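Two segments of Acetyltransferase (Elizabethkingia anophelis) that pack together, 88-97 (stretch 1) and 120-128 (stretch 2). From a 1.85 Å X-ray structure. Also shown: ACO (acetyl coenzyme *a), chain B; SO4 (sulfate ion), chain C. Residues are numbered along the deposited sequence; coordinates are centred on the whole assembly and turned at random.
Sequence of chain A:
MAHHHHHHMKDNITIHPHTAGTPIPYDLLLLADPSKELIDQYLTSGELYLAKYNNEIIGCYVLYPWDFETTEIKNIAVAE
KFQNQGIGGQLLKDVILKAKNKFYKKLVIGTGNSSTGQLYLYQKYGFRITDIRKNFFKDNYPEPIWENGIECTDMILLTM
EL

Stretch 1, residues 88-97: GGQLLKDVIL
Stretch 2, residues 120-128: YLYQKYGFR

The closest approach between the two stretches is made by a residue without a side chain: Gly89 CA lies 3.2 Å from Tyr125 OH. A CB on Gly89 would sit about 2.0 Å from that hydroxyl, so glycine leaves the space that the tyrosine fills. No direct hydrogen bond crosses the interface; one water donates to Gln90 OE1 (3.1 Å) and, weakly, to Tyr125 OH (3.4 Å).

Residues 88-97 are helical throughout, with phi/psi near -60/-42. Residues 120-124 end a second helix, which Tyr125 (-97/12) leaves; Gly126 follows at 112/0, angles that call for glycine, and Phe127 is extended at -80/137. Leu92 and Tyr125 set the register, their CA atoms 7.3 Å apart.

Leu92, buried and mt (-71°, 168°), points toward stretch 2. Its CD1 packs 4.1 Å from Leu121 CG (tp), 3.9 Å from Tyr122 CD2 at the ring edge (chi1 m, chi2 142°) and 3.9 Å from Tyr125 CD2 (-77°, -85°), while CD2 lies 4.4 Å from Phe127 CE1 (-72°, 87°). One turn on, Ile96 (mt) brings CD1 within 3.9 Å of Tyr125 O.

Acetyl coenzyme A also joins the stretches: Gly88 N donates to O4A (2.9 Å) and Gly89 N to O2A (3.0 Å), whereas Tyr120 OH (2.6 Å) and all-trans Lys124 NZ (2.5 Å) donate to O9A.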

# COMPACT_ATOMS: atom_id res chain seq x y z
N GLY A 88 0.41 -18.24 6.13
CA GLY A 88 -0.62 -17.29 5.74
C GLY A 88 -1.07 -17.47 4.30
O GLY A 88 -2.27 -17.42 4.01
N GLY A 89 -0.13 -17.71 3.40
CA GLY A 89 -0.48 -17.97 2.01
C GLY A 89 -1.34 -19.21 1.85
O GLY A 89 -2.29 -19.23 1.06
N GLN A 90 -1.01 -20.27 2.60
CA GLN A 90 -1.85 -21.46 2.58
C GLN A 90 -3.26 -21.14 3.07
O GLN A 90 -4.25 -21.61 2.50
CB GLN A 90 -1.22 -22.56 3.43
CG GLN A 90 0.02 -23.17 2.81
CD GLN A 90 -0.21 -23.63 1.38
OE1 GLN A 90 0.43 -23.13 0.44
NE2 GLN A 90 -1.13 -24.57 1.19
N LEU A 91 -3.36 -20.32 4.12
CA LEU A 91 -4.68 -19.91 4.61
C LEU A 91 -5.44 -19.15 3.53
O LEU A 91 -6.63 -19.41 3.30
CB LEU A 91 -4.54 -19.07 5.88
CG LEU A 91 -4.07 -19.76 7.17
CD1 LEU A 91 -4.17 -18.81 8.35
CD2 LEU A 91 -4.89 -20.99 7.44
N LEU A 92 -4.78 -18.20 2.86
CA LEU A 92 -5.48 -17.39 1.86
C LEU A 92 -6.02 -18.26 0.71
O LEU A 92 -7.14 -18.04 0.24
CB LEU A 92 -4.56 -16.29 1.32
CG LEU A 92 -4.27 -15.15 2.31
CD1 LEU A 92 -3.14 -14.29 1.79
CD2 LEU A 92 -5.53 -14.32 2.51
N LYS A 93 -5.22 -19.23 0.25
CA LYS A 93 -5.69 -20.18 -0.75
C LYS A 93 -6.93 -20.93 -0.27
O LYS A 93 -7.84 -21.20 -1.06
CB LYS A 93 -4.58 -21.18 -1.08
N ASP A 94 -6.95 -21.32 1.01
CA ASP A 94 -8.09 -22.05 1.54
C ASP A 94 -9.32 -21.16 1.62
O ASP A 94 -10.43 -21.61 1.32
CB ASP A 94 -7.75 -22.64 2.90
CG ASP A 94 -8.75 -23.68 3.35
OD1 ASP A 94 -8.66 -24.82 2.86
OD2 ASP A 94 -9.63 -23.35 4.17
N VAL A 95 -9.15 -19.89 2.00
CA VAL A 95 -10.28 -18.96 2.05
C VAL A 95 -10.91 -18.82 0.67
O VAL A 95 -12.14 -18.81 0.54
CB VAL A 95 -9.85 -17.58 2.58
CG1 VAL A 95 -11.05 -16.62 2.55
CG2 VAL A 95 -9.28 -17.68 3.95
N ILE A 96 -10.07 -18.66 -0.35
CA ILE A 96 -10.54 -18.49 -1.72
C ILE A 96 -11.41 -19.66 -2.14
O ILE A 96 -12.46 -19.47 -2.78
CB ILE A 96 -9.34 -18.31 -2.68
CG1 ILE A 96 -8.62 -16.98 -2.42
CG2 ILE A 96 -9.81 -18.42 -4.12
CD1 ILE A 96 -7.28 -16.85 -3.15
N LEU A 97 -11.01 -20.88 -1.78
CA LEU A 97 -11.82 -22.03 -2.15
C LEU A 97 -13.14 -22.06 -1.37
O LEU A 97 -14.19 -22.36 -1.93
CB LEU A 97 -11.04 -23.32 -1.93
CG LEU A 97 -11.63 -24.54 -2.64
CD1 LEU A 97 -10.54 -25.26 -3.42
CD2 LEU A 97 -12.33 -25.49 -1.68
N TYR A 120 1.57 -6.23 0.11
CA TYR A 120 2.23 -7.14 -0.82
C TYR A 120 1.55 -8.51 -0.82
O TYR A 120 1.17 -9.02 -1.88
CB TYR A 120 3.71 -7.31 -0.47
CG TYR A 120 4.28 -8.59 -1.08
CD1 TYR A 120 4.70 -8.62 -2.41
CD2 TYR A 120 4.37 -9.76 -0.34
CE1 TYR A 120 5.20 -9.79 -2.97
CE2 TYR A 120 4.86 -10.93 -0.89
CZ TYR A 120 5.27 -10.94 -2.20
OH TYR A 120 5.76 -12.12 -2.73
N LEU A 121 1.41 -9.12 0.37
CA LEU A 121 0.99 -10.52 0.45
C LEU A 121 -0.37 -10.73 -0.19
O LEU A 121 -0.57 -11.68 -0.95
CB LEU A 121 0.98 -10.98 1.90
CG LEU A 121 0.47 -12.41 2.17
CD1 LEU A 121 1.38 -13.43 1.49
CD2 LEU A 121 0.42 -12.70 3.67
N TYR A 122 -1.34 -9.87 0.14
CA TYR A 122 -2.69 -10.07 -0.42
C TYR A 122 -2.68 -9.90 -1.93
O TYR A 122 -3.34 -10.66 -2.66
CB TYR A 122 -3.69 -9.12 0.26
CG TYR A 122 -3.69 -9.24 1.80
CD1 TYR A 122 -3.85 -8.10 2.60
CD2 TYR A 122 -3.52 -10.45 2.42
CE1 TYR A 122 -3.82 -8.18 3.98
CE2 TYR A 122 -3.52 -10.54 3.82
CZ TYR A 122 -3.66 -9.40 4.59
OH TYR A 122 -3.62 -9.48 5.98
N GLN A 123 -1.91 -8.94 -2.45
CA GLN A 123 -1.85 -8.78 -3.90
C GLN A 123 -1.18 -9.97 -4.56
O GLN A 123 -1.58 -10.37 -5.67
CB GLN A 123 -1.11 -7.49 -4.26
CG GLN A 123 -1.87 -6.27 -3.83
CD GLN A 123 -1.19 -5.03 -4.35
OE1 GLN A 123 -1.30 -4.71 -5.52
NE2 GLN A 123 -0.45 -4.35 -3.48
N LYS A 124 -0.15 -10.54 -3.93
CA LYS A 124 0.47 -11.76 -4.44
C LYS A 124 -0.56 -12.86 -4.68
O LYS A 124 -0.44 -13.64 -5.62
CB LYS A 124 1.55 -12.24 -3.46
CG LYS A 124 2.22 -13.55 -3.87
CD LYS A 124 2.94 -14.21 -2.68
CE LYS A 124 3.48 -15.58 -3.05
NZ LYS A 124 4.25 -16.19 -1.91
N TYR A 125 -1.59 -12.94 -3.83
CA TYR A 125 -2.59 -13.98 -3.96
C TYR A 125 -3.85 -13.53 -4.71
O TYR A 125 -4.85 -14.25 -4.72
CB TYR A 125 -2.94 -14.55 -2.58
CG TYR A 125 -1.86 -15.49 -2.09
CD1 TYR A 125 -1.86 -16.83 -2.46
CD2 TYR A 125 -0.82 -15.03 -1.29
CE1 TYR A 125 -0.86 -17.70 -2.03
CE2 TYR A 125 0.18 -15.90 -0.85
CZ TYR A 125 0.16 -17.23 -1.23
OH TYR A 125 1.14 -18.10 -0.80
N GLY A 126 -3.81 -12.38 -5.36
CA GLY A 126 -4.83 -12.03 -6.32
C GLY A 126 -5.73 -10.88 -5.94
O GLY A 126 -6.62 -10.52 -6.72
N PHE A 127 -5.54 -10.28 -4.77
CA PHE A 127 -6.36 -9.16 -4.35
C PHE A 127 -5.88 -7.88 -5.02
O PHE A 127 -4.68 -7.64 -5.11
CB PHE A 127 -6.31 -8.99 -2.84
CG PHE A 127 -7.04 -10.04 -2.09
CD1 PHE A 127 -6.43 -11.25 -1.74
CD2 PHE A 127 -8.35 -9.81 -1.70
CE1 PHE A 127 -7.13 -12.21 -1.01
CE2 PHE A 127 -9.05 -10.77 -0.98
CZ PHE A 127 -8.44 -11.97 -0.64
N ARG A 128 -6.82 -7.08 -5.50
CA ARG A 128 -6.51 -5.76 -6.06
C ARG A 128 -6.88 -4.70 -5.05
O ARG A 128 -7.89 -4.83 -4.35
CB ARG A 128 -7.29 -5.53 -7.36
CG ARG A 128 -7.01 -6.52 -8.47
CD ARG A 128 -5.85 -6.10 -9.36
NE ARG A 128 -6.09 -4.86 -10.09
CZ ARG A 128 -6.67 -4.79 -11.29
NH1 ARG A 128 -7.08 -5.89 -11.90
NH2 ARG A 128 -6.84 -3.61 -11.89
N1A ACO B . 7.38 -6.10 2.63
C2A ACO B . 6.47 -6.90 2.07
N3A ACO B . 6.37 -8.23 2.13
C4A ACO B . 7.38 -8.75 2.85
C5A ACO B . 8.41 -8.06 3.46
C6A ACO B . 8.39 -6.65 3.35
N6A ACO B . 9.30 -5.84 3.88
N7A ACO B . 9.30 -8.93 4.06
C8A ACO B . 8.79 -10.12 3.80
N9A ACO B . 7.63 -10.08 3.08
C1B ACO B . 6.84 -11.21 2.58
C2B ACO B . 7.46 -12.59 2.73
O2B ACO B . 8.49 -12.83 1.79
C3B ACO B . 6.23 -13.43 2.42
O3B ACO B . 5.95 -13.46 1.00
P3B ACO B . 6.46 -14.57 -0.04
O7A ACO B . 7.98 -14.39 -0.14
O8A ACO B . 5.97 -15.93 0.51
O9A ACO B . 5.78 -14.28 -1.36
C4B ACO B . 5.06 -12.60 2.98
O4B ACO B . 5.62 -11.30 3.28
C5B ACO B . 4.39 -13.23 4.17
O5B ACO B . 3.98 -14.54 3.71
P1A ACO B . 3.54 -15.75 4.75
O1A ACO B . 4.67 -16.44 5.41
O2A ACO B . 2.70 -16.70 3.91
O3A ACO B . 2.67 -14.94 5.81
P2A ACO B . 2.28 -15.24 7.33
O4A ACO B . 2.41 -16.70 7.48
O5A ACO B . 3.23 -14.47 8.22
O6A ACO B . 0.81 -14.66 7.55
CBP ACO B . -0.21 -12.68 8.51
CCP ACO B . 0.53 -13.28 7.32
CDP ACO B . -1.56 -13.40 8.65
CEP ACO B . -0.45 -11.19 8.24
CAP ACO B . 0.62 -12.90 9.80
OAP ACO B . 1.91 -12.34 9.66
C9P ACO B . -0.05 -12.43 11.09
O9P ACO B . -0.85 -13.16 11.66
N8P ACO B . 0.24 -11.21 11.50
C7P ACO B . -0.41 -10.60 12.66
C6P ACO B . -1.92 -10.50 12.49
C5P ACO B . -2.30 -9.67 11.29
O5P ACO B . -1.72 -8.63 11.02
N4P ACO B . -3.31 -10.13 10.55
C3P ACO B . -3.86 -9.43 9.39
C2P ACO B . -4.61 -8.18 9.78
S1P ACO B . -5.85 -7.57 8.58
C ACO B . -7.18 -8.70 8.92
O ACO B . -7.08 -9.59 9.72
CH3 ACO B . -8.40 -8.44 8.09
S SO4 C . -9.60 -5.73 -15.24
O1 SO4 C . -10.57 -6.78 -14.95
O2 SO4 C . -8.41 -6.31 -15.85
O3 SO4 C . -9.22 -5.06 -14.00
O4 SO4 C . -10.20 -4.76 -16.15
O HOH W 1 2.04 -20.61 1.27